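PDB 1GVN: antitoxin epsilon from Streptococcus pyogenes, which neutralizes the cognate zeta toxin as the antitoxin of a plasmid-borne type II toxin-antitoxin system that kills plasmid-free cells. Local coordinates for residues A[12-17]-A[67-72]; A[20-25]-A[48-53]; A[41-46]-A[82-87]. All blocks are in the same frame, centred on the assembly; numbering follows the deposited sequence.

Interaction 1. Residues A[12-17]-A[67-72]; sequences EIINEL and QAVHEY
I13 and H70 meet through the CG2 methyl of the isoleucine, which approaches the outer end of the imidazole at an oblique slant, 3.4 Å from CE1 and 3.5 Å from NE2 of H70. That methyl stands anti to the backbone N of I13 (CG1 at chi1 -64°), while the ethyl branch leads away from helix 63-83. A second hydrocarbon, L17 CD2, reaches the rim of the ring near its plane, 4.1 Å from H70 CD2. Segments 12-17 and 67-72 belong to the first and third helices of an all-helical bundle and run nearly parallel here, their axes 9.7 Å apart at 20°. I14 packs beside the histidine: its CG1 rests 4.0 Å from H70 CA, and its chain, extended at chi2 (171°), puts CD1 3.8 Å from CG1 of V69, the two side chains crossing at about a right angle. L58 touches both I14 and V69. Both imidazole nitrogens are engaged, ND1 with E10 OE2 of the same chain and NE2 with an acidic side chain of the partner protein. Acceptors on both nitrogens are consistent with a doubly protonated, positively charged imidazole, which the two acidic groups would favour, although its hydrocarbon neighbours would oppose this.

Interaction 2. Residues A[20-25]-A[48-53]; sequences SVYNRV and NQLKLA
L50 lies against V21, Y22 and V25, forming the apolar centre where helix 42-54 packs on the long helix 5-31. The chain folds as a helical bundle, and these two helices run roughly antiparallel, with segment axes 10.3 Å apart at 150°. L50 CD1 touches both valines: it meets V25 CG2 tip to tip at 3.5 Å and lies 4.1 Å from V21 CG1, whose side chain crosses that of L50 at about a right angle. Y72 of helix 63-83 also packs on L50. Further out, the Y22 ring, its CG anti to the backbone N (chi1 -176°), slides past L50 in the opposite direction and presents its edge, so that CD1 of Y22 is 3.8 Å from L50 CB, which lies in the ring plane. The same edge continues to K51, whose CG is 3.8 Å from Y22 CE1, and K54 makes a cation-pi contact with the ring. At the polar margin, acidic side chains of the partner protein form salt bridges with K51 and a hydrogen bond with the Y22 hydroxyl. K51, bent at its last torsion (chi4 -77°), turns its ammonium back to the tyrosine, and NZ donates to Y22 OH at 3.0 Å.

Interaction 3. Residues A[41-46]-A[82-87]; sequences LLEVNL and QVLNKE
E43 and K86 form the charged part of this contact, a salt bridge in which OE2 of E43 lies 3.3 Å from NZ of K86. The two side chains cross at about a right angle. E43 is bent at chi2 (93°), which swings CD out of an extended course, and a bend at chi3 (-71°) places CE of K86 beside E43 OE2. OE2 also takes a hydrogen bond from the hydroxyl of Y28 on helix 5-31, its stronger polar partner. A water bridges the other oxygen to the lysine, donating to E43 OE1 at 2.7 Å and accepting a weak bond from K86 NZ.

The apolar contacts centre on V83, which is buried. V83 CG2 packs obliquely on L46 CD2 at 3.8 Å, with the more distant L42 CD2 4.4 Å from V83 CG1. L84 slides past E43 in the opposite direction, its CD2 3.9 Å from E43 CG, so the methylene stem of E43 packs against a leucine methyl while its carboxylate is bound by polar groups.

The contact joins the start of helix 42-54 to the end of helix 63-83, where the chain leaves helix 63-83 through an inverse gamma turn centred on L84. Hydrogen bonds from Y28 and the water, together with the nearby ammonium of K86, would favour the ionised form of the buried E43 carboxylate; because K86 is exposed, solvent probably screens part of the ion pair.

How the interactions relate
The three contacts pair the three helices in every combination: 5-31 with 63-83 in interaction 1, 5-31 with 42-54 in interaction 2, and 42-54 with 63-83 in interaction 3. Interaction 2 sits nearest the middle of the chain, its centre about 12 Å from that of each other contact. It touches interaction 1 through Y72, whose OH is 3.6 Å from A53 CB, and interaction 3 where R24 CG meets L84 CD1 at 3.5 Å. Interactions 1 and 3 lie on opposite sides of the chain's centre, about 22 Å apart between centres. Partner-protein side chains reach interactions 1 and 2, while all three also touch the second epsilon subunit.

Interaction 1. Residues A[12-17]-A[67-72]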
loop_
_atom_site.group_PDB
_atom_site.type_symbol
_atom_site.label_atom_id
_atom_site.label_comp_id
_atom_site.label_asym_id
_atom_site.label_seq_id
_atom_site.Cartn_x
_atom_site.Cartn_y
_atom_site.Cartn_z
ATOM N N GLU A 12 4.561 -17.460 -8.369
ATOM C CA GLU A 12 5.929 -17.703 -7.928
ATOM C C GLU A 12 6.711 -16.391 -7.889
ATOM O O GLU A 12 7.503 -16.155 -6.976
ATOM C CB GLU A 12 6.623 -18.700 -8.860
ATOM C CG GLU A 12 7.999 -19.147 -8.378
ATOM C CD GLU A 12 9.147 -18.406 -9.053
ATOM O OE1 GLU A 12 9.123 -17.157 -9.094
ATOM O OE2 GLU A 12 10.084 -19.079 -9.540
ATOM N N ILE A 13 6.490 -15.540 -8.884
ATOM C CA ILE A 13 7.184 -14.254 -8.939
ATOM C C ILE A 13 6.693 -13.361 -7.799
ATOM O O ILE A 13 7.493 -12.738 -7.104
ATOM C CB ILE A 13 6.949 -13.547 -10.298
ATOM C CG1 ILE A 13 7.555 -14.382 -11.432
ATOM C CG2 ILE A 13 7.570 -12.150 -10.287
ATOM C CD1 ILE A 13 9.058 -14.587 -11.333
ATOM N N ILE A 14 5.378 -13.307 -7.606
ATOM C CA ILE A 14 4.807 -12.502 -6.532
ATOM C C ILE A 14 5.408 -12.902 -5.188
ATOM O O ILE A 14 5.848 -12.051 -4.423
ATOM C CB ILE A 14 3.271 -12.668 -6.436
ATOM C CG1 ILE A 14 2.599 -12.003 -7.636
ATOM C CG2 ILE A 14 2.751 -12.055 -5.121
ATOM C CD1 ILE A 14 1.123 -12.290 -7.738
ATOM N N ASN A 15 5.426 -14.201 -4.903
ATOM C CA ASN A 15 5.960 -14.673 -3.634
ATOM C C ASN A 15 7.419 -14.291 -3.434
ATOM O O ASN A 15 7.825 -13.961 -2.325
ATOM C CB ASN A 15 5.779 -16.187 -3.499
ATOM C CG ASN A 15 4.334 -16.571 -3.234
ATOM O OD1 ASN A 15 3.586 -15.805 -2.626
ATOM N ND2 ASN A 15 3.940 -17.761 -3.671
ATOM N N GLU A 16 8.211 -14.321 -4.500
ATOM C CA GLU A 16 9.611 -13.947 -4.371
ATOM C C GLU A 16 9.752 -12.448 -4.137
ATOM O O GLU A 16 10.482 -12.020 -3.243
ATOM C CB GLU A 16 10.401 -14.347 -5.618
ATOM C CG GLU A 16 10.740 -15.825 -5.680
ATOM C CD GLU A 16 11.774 -16.141 -6.752
ATOM O OE1 GLU A 16 12.816 -15.452 -6.789
ATOM O OE2 GLU A 16 11.547 -17.080 -7.547
ATOM N N LEU A 17 9.047 -11.649 -4.929
ATOM C CA LEU A 17 9.133 -10.201 -4.782
ATOM C C LEU A 17 8.577 -9.714 -3.448
ATOM O O LEU A 17 9.191 -8.877 -2.786
ATOM C CB LEU A 17 8.401 -9.500 -5.929
ATOM C CG LEU A 17 8.358 -7.970 -5.876
ATOM C CD1 LEU A 17 9.770 -7.404 -5.845
ATOM C CD2 LEU A 17 7.591 -7.444 -7.098
ATOM N N GLN A 67 -1.999 -10.193 -11.619
ATOM C CA GLN A 67 -1.164 -9.187 -12.253
ATOM C C GLN A 67 -1.281 -7.881 -11.473
ATOM O O GLN A 67 -0.321 -7.115 -11.380
ATOM C CB GLN A 67 -1.583 -9.006 -13.716
ATOM C CG GLN A 67 -1.475 -10.299 -14.526
ATOM C CD GLN A 67 -2.026 -10.163 -15.934
ATOM O OE1 GLN A 67 -3.119 -9.635 -16.133
ATOM N NE2 GLN A 67 -1.276 -10.650 -16.913
ATOM N N ALA A 68 -2.455 -7.639 -10.901
ATOM C CA ALA A 68 -2.664 -6.444 -10.095
ATOM C C ALA A 68 -1.846 -6.601 -8.813
ATOM O O ALA A 68 -1.178 -5.667 -8.381
ATOM C CB ALA A 68 -4.137 -6.278 -9.758
ATOM N N VAL A 69 -1.897 -7.787 -8.212
ATOM C CA VAL A 69 -1.137 -8.038 -6.991
ATOM C C VAL A 69 0.344 -7.863 -7.280
ATOM O O VAL A 69 1.084 -7.306 -6.473
ATOM C CB VAL A 69 -1.366 -9.468 -6.455
ATOM C CG1 VAL A 69 -0.368 -9.776 -5.342
ATOM C CG2 VAL A 69 -2.779 -9.595 -5.920
ATOM N N HIS A 70 0.772 -8.340 -8.446
ATOM C CA HIS A 70 2.166 -8.231 -8.841
ATOM C C HIS A 70 2.565 -6.751 -8.907
ATOM O O HIS A 70 3.642 -6.372 -8.448
ATOM C CB HIS A 70 2.374 -8.916 -10.197
ATOM C CG HIS A 70 3.812 -9.094 -10.575
ATOM N ND1 HIS A 70 4.207 -9.867 -11.647
ATOM C CD2 HIS A 70 4.947 -8.591 -10.036
ATOM C CE1 HIS A 70 5.523 -9.830 -11.751
ATOM N NE2 HIS A 70 5.996 -9.062 -10.788
ATOM N N GLU A 71 1.692 -5.916 -9.461
ATOM C CA GLU A 71 1.987 -4.486 -9.551
ATOM C C GLU A 71 2.033 -3.876 -8.149
ATOM O O GLU A 71 2.852 -3.001 -7.872
ATOM C CB GLU A 71 0.935 -3.772 -10.400
ATOM C CG GLU A 71 1.108 -2.252 -10.481
ATOM C CD GLU A 71 2.524 -1.829 -10.840
ATOM O OE1 GLU A 71 3.234 -2.608 -11.510
ATOM O OE2 GLU A 71 2.926 -0.709 -10.464
ATOM N N TYR A 72 1.149 -4.339 -7.272
ATOM C CA TYR A 72 1.116 -3.856 -5.893
ATOM C C TYR A 72 2.509 -3.986 -5.284
ATOM O O TYR A 72 3.046 -3.041 -4.700
ATOM C CB TYR A 72 0.143 -4.689 -5.055
ATOM C CG TYR A 72 0.226 -4.410 -3.567
ATOM C CD1 TYR A 72 -0.494 -3.366 -2.992
ATOM C CD2 TYR A 72 1.057 -5.170 -2.741
ATOM C CE1 TYR A 72 -0.392 -3.083 -1.624
ATOM C CE2 TYR A 72 1.166 -4.896 -1.372
ATOM C CZ TYR A 72 0.440 -3.854 -0.823
ATOM O OH TYR A 72 0.537 -3.589 0.529
#

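Interaction 2. Residues A[20-25]-A[48-53]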
loop_
_atom_site.group_PDB
_atom_site.type_symbol
_atom_site.label_atom_id
_atom_site.label_comp_id
_atom_site.label_asym_id
_atom_site.label_seq_id
_atom_site.Cartn_x
_atom_site.Cartn_y
_atom_site.Cartn_z
ATOM N N SER A 20 10.907 -10.145 -0.622
ATOM C CA SER A 20 11.983 -9.170 -0.707
ATOM C C SER A 20 11.562 -7.835 -0.088
ATOM O O SER A 20 12.292 -7.248 0.717
ATOM C CB SER A 20 12.369 -8.959 -2.174
ATOM O OG SER A 20 13.348 -7.950 -2.303
ATOM N N VAL A 21 10.378 -7.369 -0.463
ATOM C CA VAL A 21 9.853 -6.097 0.031
ATOM C C VAL A 21 9.504 -6.182 1.519
ATOM O O VAL A 21 9.857 -5.297 2.305
ATOM C CB VAL A 21 8.594 -5.684 -0.779
ATOM C CG1 VAL A 21 7.986 -4.411 -0.215
ATOM C CG2 VAL A 21 8.974 -5.481 -2.245
ATOM N N TYR A 22 8.814 -7.248 1.905
ATOM C CA TYR A 22 8.430 -7.414 3.299
ATOM C C TYR A 22 9.676 -7.497 4.181
ATOM O O TYR A 22 9.767 -6.828 5.213
ATOM C CB TYR A 22 7.607 -8.685 3.481
ATOM C CG TYR A 22 7.112 -8.860 4.891
ATOM C CD1 TYR A 22 5.965 -8.199 5.335
ATOM C CD2 TYR A 22 7.810 -9.656 5.799
ATOM C CE1 TYR A 22 5.522 -8.329 6.661
ATOM C CE2 TYR A 22 7.381 -9.790 7.118
ATOM C CZ TYR A 22 6.240 -9.126 7.542
ATOM O OH TYR A 22 5.821 -9.266 8.843
ATOM N N ASN A 23 10.634 -8.321 3.769
ATOM C CA ASN A 23 11.860 -8.482 4.541
ATOM C C ASN A 23 12.632 -7.183 4.708
ATOM O O ASN A 23 13.184 -6.931 5.770
ATOM C CB ASN A 23 12.755 -9.560 3.922
ATOM C CG ASN A 23 12.225 -10.959 4.175
ATOM O OD1 ASN A 23 11.570 -11.200 5.187
ATOM N ND2 ASN A 23 12.512 -11.890 3.266
ATOM N N ARG A 24 12.660 -6.357 3.667
ATOM C CA ARG A 24 13.346 -5.071 3.744
ATOM C C ARG A 24 12.692 -4.246 4.847
ATOM O O ARG A 24 13.366 -3.678 5.705
ATOM C CB ARG A 24 13.230 -4.321 2.411
ATOM C CG ARG A 24 13.798 -2.901 2.426
ATOM C CD ARG A 24 13.570 -2.206 1.084
ATOM N NE ARG A 24 14.159 -2.973 -0.010
ATOM C CZ ARG A 24 13.501 -3.354 -1.102
ATOM N NH1 ARG A 24 12.222 -3.040 -1.262
ATOM N NH2 ARG A 24 14.118 -4.075 -2.029
ATOM N N VAL A 25 11.366 -4.184 4.819
ATOM C CA VAL A 25 10.620 -3.427 5.812
ATOM C C VAL A 25 10.774 -4.012 7.213
ATOM O O VAL A 25 10.995 -3.273 8.179
ATOM C CB VAL A 25 9.126 -3.360 5.444
ATOM C CG1 VAL A 25 8.359 -2.581 6.509
ATOM C CG2 VAL A 25 8.963 -2.687 4.087
ATOM N N ASN A 48 2.530 -3.109 8.638
ATOM C CA ASN A 48 1.209 -3.655 8.903
ATOM C C ASN A 48 0.364 -3.777 7.646
ATOM O O ASN A 48 -0.412 -4.720 7.509
ATOM C CB ASN A 48 0.495 -2.825 9.969
ATOM C CG ASN A 48 1.126 -2.999 11.346
ATOM O OD1 ASN A 48 1.732 -4.032 11.625
ATOM N ND2 ASN A 48 0.978 -2.001 12.208
ATOM N N GLN A 49 0.524 -2.823 6.733
ATOM C CA GLN A 49 -0.205 -2.927 5.475
ATOM C C GLN A 49 0.285 -4.113 4.650
ATOM O O GLN A 49 -0.478 -4.817 4.033
ATOM C CB GLN A 49 -0.073 -1.634 4.668
ATOM C CG GLN A 49 -0.758 -0.434 5.301
ATOM C CD GLN A 49 -0.603 0.826 4.475
ATOM O OE1 GLN A 49 -1.028 0.881 3.322
ATOM N NE2 GLN A 49 0.007 1.848 5.066
ATOM N N LEU A 50 1.604 -4.324 4.727
ATOM C CA LEU A 50 2.206 -5.441 4.006
ATOM C C LEU A 50 1.738 -6.764 4.611
ATOM O O LEU A 50 1.514 -7.738 3.887
ATOM C CB LEU A 50 3.739 -5.341 4.039
ATOM C CG LEU A 50 4.375 -4.109 3.372
ATOM C CD1 LEU A 50 5.895 -4.284 3.305
ATOM C CD2 LEU A 50 3.821 -3.928 1.968
ATOM N N LYS A 51 1.586 -6.801 5.933
ATOM C CA LYS A 51 1.102 -8.011 6.599
ATOM C C LYS A 51 -0.314 -8.308 6.097
ATOM O O LYS A 51 -0.680 -9.456 5.838
ATOM C CB LYS A 51 1.073 -7.816 8.124
ATOM C CG LYS A 51 2.458 -7.779 8.780
ATOM C CD LYS A 51 2.359 -7.507 10.289
ATOM C CE LYS A 51 3.704 -7.707 10.994
ATOM N NZ LYS A 51 4.018 -9.153 11.195
ATOM N N LEU A 52 -1.108 -7.254 5.957
ATOM C CA LEU A 52 -2.482 -7.394 5.491
ATOM C C LEU A 52 -2.482 -7.928 4.057
ATOM O O LEU A 52 -3.273 -8.803 3.698
ATOM C CB LEU A 52 -3.179 -6.032 5.569
ATOM C CG LEU A 52 -4.706 -5.985 5.553
ATOM C CD1 LEU A 52 -5.167 -4.556 5.803
ATOM C CD2 LEU A 52 -5.226 -6.494 4.228
ATOM N N ALA A 53 -1.577 -7.407 3.241
ATOM C CA ALA A 53 -1.467 -7.828 1.850
ATOM C C ALA A 53 -1.134 -9.315 1.728
ATOM O O ALA A 53 -1.660 -10.010 0.857
ATOM C CB ALA A 53 -0.395 -6.992 1.146
#

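Interaction 3. Residues A[41-46]-A[82-87]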
loop_
_atom_site.group_PDB
_atom_site.type_symbol
_atom_site.label_atom_id
_atom_site.label_comp_id
_atom_site.label_asym_id
_atom_site.label_seq_id
_atom_site.Cartn_x
_atom_site.Cartn_y
_atom_site.Cartn_z
ATOM N N LEU A 41 3.702 5.076 13.707
ATOM C CA LEU A 41 5.042 5.145 13.129
ATOM C C LEU A 41 4.923 4.772 11.653
ATOM O O LEU A 41 4.429 3.702 11.316
ATOM C CB LEU A 41 5.988 4.197 13.874
ATOM C CG LEU A 41 6.076 4.453 15.388
ATOM C CD1 LEU A 41 7.022 3.454 16.039
ATOM C CD2 LEU A 41 6.555 5.880 15.643
ATOM N N LEU A 42 5.366 5.669 10.779
ATOM C CA LEU A 42 5.255 5.461 9.334
ATOM C C LEU A 42 5.736 4.110 8.805
ATOM O O LEU A 42 5.051 3.477 7.994
ATOM C CB LEU A 42 5.973 6.594 8.587
ATOM C CG LEU A 42 5.699 6.688 7.080
ATOM C CD1 LEU A 42 4.197 6.704 6.836
ATOM C CD2 LEU A 42 6.331 7.949 6.516
ATOM N N GLU A 43 6.897 3.656 9.262
ATOM C CA GLU A 43 7.440 2.390 8.785
ATOM C C GLU A 43 6.688 1.187 9.327
ATOM O O GLU A 43 6.622 0.145 8.675
ATOM C CB GLU A 43 8.928 2.276 9.135
ATOM C CG GLU A 43 9.762 3.437 8.606
ATOM C CD GLU A 43 9.907 4.559 9.617
ATOM O OE1 GLU A 43 8.974 4.770 10.420
ATOM O OE2 GLU A 43 10.952 5.240 9.602
ATOM N N VAL A 44 6.127 1.331 10.523
ATOM C CA VAL A 44 5.364 0.259 11.136
ATOM C C VAL A 44 3.992 0.201 10.464
ATOM O O VAL A 44 3.424 -0.873 10.290
ATOM C CB VAL A 44 5.216 0.484 12.657
ATOM C CG1 VAL A 44 4.298 -0.572 13.272
ATOM C CG2 VAL A 44 6.596 0.406 13.317
ATOM N N ASN A 45 3.460 1.362 10.091
ATOM C CA ASN A 45 2.171 1.411 9.411
ATOM C C ASN A 45 2.325 0.654 8.089
ATOM O O ASN A 45 1.464 -0.145 7.705
ATOM C CB ASN A 45 1.762 2.863 9.152
ATOM C CG ASN A 45 0.384 2.978 8.525
ATOM O OD1 ASN A 45 0.198 2.697 7.340
ATOM N ND2 ASN A 45 -0.594 3.382 9.324
ATOM N N LEU A 46 3.438 0.888 7.404
ATOM C CA LEU A 46 3.703 0.208 6.141
ATOM C C LEU A 46 3.836 -1.296 6.361
ATOM O O LEU A 46 3.283 -2.097 5.604
ATOM C CB LEU A 46 4.991 0.738 5.505
ATOM C CG LEU A 46 5.470 -0.005 4.252
ATOM C CD1 LEU A 46 4.398 0.045 3.179
ATOM C CD2 LEU A 46 6.757 0.620 3.750
ATOM N N GLN A 82 11.982 4.334 -0.555
ATOM C CA GLN A 82 11.946 5.767 -0.271
ATOM C C GLN A 82 11.720 6.086 1.209
ATOM O O GLN A 82 12.452 6.879 1.795
ATOM C CB GLN A 82 10.845 6.454 -1.097
ATOM C CG GLN A 82 10.863 7.979 -0.988
ATOM C CD GLN A 82 9.712 8.659 -1.714
ATOM O OE1 GLN A 82 9.328 8.257 -2.813
ATOM N NE2 GLN A 82 9.171 9.712 -1.107
ATOM N N VAL A 83 10.707 5.473 1.810
ATOM C CA VAL A 83 10.392 5.737 3.211
ATOM C C VAL A 83 11.424 5.263 4.222
ATOM O O VAL A 83 11.549 5.845 5.300
ATOM C CB VAL A 83 9.042 5.129 3.605
ATOM C CG1 VAL A 83 7.934 5.883 2.928
ATOM C CG2 VAL A 83 9.000 3.661 3.227
ATOM N N LEU A 84 12.150 4.205 3.887
ATOM C CA LEU A 84 13.164 3.677 4.793
ATOM C C LEU A 84 14.378 4.590 4.703
ATOM O O LEU A 84 15.446 4.199 4.231
ATOM C CB LEU A 84 13.499 2.232 4.402
ATOM C CG LEU A 84 12.238 1.355 4.410
ATOM C CD1 LEU A 84 12.577 -0.085 4.063
ATOM C CD2 LEU A 84 11.587 1.427 5.783
ATOM N N ASN A 85 14.212 5.823 5.221
ATOM C CA ASN A 85 15.158 6.928 5.128
ATOM C C ASN A 85 16.116 6.933 6.314
ATOM O O ASN A 85 17.341 7.230 6.099
ATOM C CB ASN A 85 14.417 8.263 5.043
ATOM C CG ASN A 85 15.356 9.440 4.872
ATOM O OD1 ASN A 85 16.438 9.305 4.301
ATOM N ND2 ASN A 85 14.942 10.602 5.363
ATOM N N LYS A 86 15.692 6.757 7.546
ATOM C CA LYS A 86 16.588 6.833 8.695
ATOM C C LYS A 86 17.756 5.855 8.616
ATOM O O LYS A 86 17.612 4.727 8.145
ATOM C CB LYS A 86 15.800 6.632 9.994
ATOM C CG LYS A 86 15.034 7.879 10.413
ATOM C CD LYS A 86 14.134 7.640 11.611
ATOM C CE LYS A 86 12.950 6.768 11.242
ATOM N NZ LYS A 86 11.986 6.649 12.363
ATOM N N GLU A 87 18.918 6.311 9.072
ATOM C CA GLU A 87 20.136 5.509 9.054
ATOM C C GLU A 87 20.320 4.777 10.385
ATOM O O GLU A 87 19.407 4.746 11.211
ATOM C CB GLU A 87 21.341 6.418 8.798
ATOM C CG GLU A 87 22.653 5.688 8.556
ATOM C CD GLU A 87 23.857 6.598 8.702
ATOM O OE1 GLU A 87 24.129 7.050 9.836
ATOM O OE2 GLU A 87 24.527 6.866 7.682
HETATM O O HOH W 1 8.928 6.033 12.808
#